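Long-range contact in tetraacyldisaccharide 4'-kinase (Aquifex aeolicus, PDB 4EHX), which probably phosphorylates the 4'-position of a tetraacyldisaccharide 1-phosphate with ATP, forming lipid IVA in the last step of that pathway: residues V67-R72 against I136-F141. Residues are numbered along the deposited sequence; the frame is centred on the assembly and turned at random. Where two conformers were deposited one is given.
Sequences VCILSR and ILDDGF
Asp138 holds CG between its own backbone N and carbonyl carbon (chi1 74°), while Ser71 sends OG anti to its backbone N (chi1 -159°), and the two side chains meet at the C-terminal ends of neighbouring parallel strands. Strands 67-71 and 134-138 belong to the P-loop NTPase core, and the hydrophobic run ending in Asp138 resembles a Walker B strand. In the Ser71 conformer described here, one of two deposited, OG donates to the syn lone pair of Asp138 OD2 at 2.9 Å. Asp138 OD1 lies 2.7 Å from a water that accepts the N-H of Arg72; an aspartate is thus short enough to meet the hydroxyl directly and, through a water, to approach the backbone amide where the strand ends. An alanine here, lacking the carboxylate, would probably leave Ser71 OG without its OD2 partner, the water without its OD1 neighbour, and the side chain of Lys51, a predicted ATP-binding residue of the P-loop, with less negative charge nearby. Earlier in the strands the side chains are buried, and branched aliphatic ones pack between strands and helices without needing polar partners. Ile69 reaches across with CD1 to 3.7 Å from Ile136 CB, and Val67 CG1 rests against Ile136 CD1; helix 51-61, which follows the P-loop, packs on this face through Val55 and Leu58. On the opposite face Leu70 CD1 meets Leu137 CD2 at 3.7 Å, where Arg119 of helix 119-130 touches Leu70. The backbone ladder is parallel: Ile136 N donates to Cys68 O (3.0 Å) and Leu70 N to Ile136 O (2.8 Å). The last rung is longer, Asp138 N donating to Leu70 O at 3.3 Å.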
# COMPACT_ATOMS: atom_id res chain seq x y z
N VAL A 67 -11.36 5.07 -12.00
CA VAL A 67 -10.96 4.23 -10.86
C VAL A 67 -11.15 4.95 -9.53
O VAL A 67 -10.86 6.15 -9.41
CB VAL A 67 -9.46 3.85 -10.99
CG1 VAL A 67 -8.97 3.05 -9.76
CG2 VAL A 67 -9.21 3.10 -12.31
N CYS A 68 -11.63 4.23 -8.53
CA CYS A 68 -11.69 4.77 -7.19
C CYS A 68 -11.08 3.78 -6.22
O CYS A 68 -11.44 2.61 -6.21
CB CYS A 68 -13.14 5.07 -6.79
SG CYS A 68 -13.33 5.83 -5.16
N ILE A 69 -10.16 4.26 -5.39
CA ILE A 69 -9.59 3.44 -4.32
C ILE A 69 -10.49 3.53 -3.09
O ILE A 69 -10.90 4.61 -2.71
CB ILE A 69 -8.20 3.96 -3.89
CG1 ILE A 69 -7.27 4.13 -5.09
CG2 ILE A 69 -7.61 3.06 -2.78
CD1 ILE A 69 -7.04 2.88 -5.87
N LEU A 70 -10.79 2.38 -2.48
CA LEU A 70 -11.50 2.37 -1.21
C LEU A 70 -10.49 2.00 -0.15
O LEU A 70 -10.03 0.85 -0.10
CB LEU A 70 -12.66 1.35 -1.22
CG LEU A 70 -13.73 1.55 -2.29
CD1 LEU A 70 -14.82 0.45 -2.17
CD2 LEU A 70 -14.36 2.94 -2.15
N SER A 71 -10.13 2.99 0.66
CA SER A 71 -9.12 2.83 1.69
C SER A 71 -9.77 2.84 3.08
O SER A 71 -10.82 3.45 3.28
CB SER A 71 -8.10 3.97 1.56
OG SER A 71 -6.87 3.66 2.16
N ARG A 72 -9.14 2.18 4.05
CA ARG A 72 -9.66 2.11 5.42
C ARG A 72 -9.62 3.44 6.12
O ARG A 72 -10.60 3.84 6.76
CB ARG A 72 -8.89 1.09 6.26
CG ARG A 72 -9.52 0.85 7.63
CD ARG A 72 -8.80 -0.25 8.40
NE ARG A 72 -9.49 -0.60 9.64
CZ ARG A 72 -9.09 -1.55 10.48
NH1 ARG A 72 -9.79 -1.80 11.58
NH2 ARG A 72 -8.00 -2.26 10.22
N ILE A 136 -10.79 -0.32 -6.39
CA ILE A 136 -9.67 -1.12 -5.90
C ILE A 136 -9.69 -0.98 -4.38
O ILE A 136 -9.70 0.14 -3.85
CB ILE A 136 -8.32 -0.60 -6.43
CG1 ILE A 136 -8.21 -0.78 -7.96
CG2 ILE A 136 -7.16 -1.30 -5.72
CD1 ILE A 136 -7.06 0.05 -8.56
N LEU A 137 -9.69 -2.10 -3.67
CA LEU A 137 -9.58 -2.02 -2.22
C LEU A 137 -8.09 -2.03 -1.94
O LEU A 137 -7.37 -2.97 -2.32
CB LEU A 137 -10.22 -3.23 -1.52
CG LEU A 137 -11.60 -3.68 -2.00
CD1 LEU A 137 -12.15 -4.78 -1.05
CD2 LEU A 137 -12.58 -2.51 -2.05
N ASP A 138 -7.59 -0.98 -1.30
CA ASP A 138 -6.21 -1.08 -0.87
C ASP A 138 -6.29 -1.74 0.51
O ASP A 138 -7.02 -1.30 1.41
CB ASP A 138 -5.46 0.25 -0.91
CG ASP A 138 -5.87 1.18 0.19
OD1 ASP A 138 -6.94 0.95 0.76
OD2 ASP A 138 -5.12 2.14 0.49
N ASP A 139 -5.59 -2.83 0.66
CA ASP A 139 -5.62 -3.55 1.91
C ASP A 139 -7.02 -4.11 2.22
O ASP A 139 -7.60 -3.85 3.28
CB ASP A 139 -5.12 -2.66 3.05
CG ASP A 139 -4.64 -3.48 4.22
OD1 ASP A 139 -4.20 -4.62 3.96
OD2 ASP A 139 -4.73 -3.02 5.38
N GLY A 140 -7.54 -4.91 1.30
CA GLY A 140 -8.90 -5.38 1.43
C GLY A 140 -9.05 -6.88 1.62
O GLY A 140 -10.18 -7.37 1.67
N PHE A 141 -7.94 -7.62 1.76
CA PHE A 141 -8.04 -9.09 1.87
C PHE A 141 -8.89 -9.59 3.06
O PHE A 141 -9.66 -10.55 2.94
CB PHE A 141 -6.65 -9.75 1.93
CG PHE A 141 -6.66 -11.25 1.70
CD1 PHE A 141 -6.86 -11.78 0.43
CD2 PHE A 141 -6.45 -12.12 2.75
CE1 PHE A 141 -6.87 -13.17 0.22
CE2 PHE A 141 -6.43 -13.51 2.56
CZ PHE A 141 -6.65 -14.03 1.29
O HOH W 1 -9.47 -1.15 1.72
O HOH W 2 -7.01 0.53 3.41
O HOH W 3 -7.58 -2.89 6.86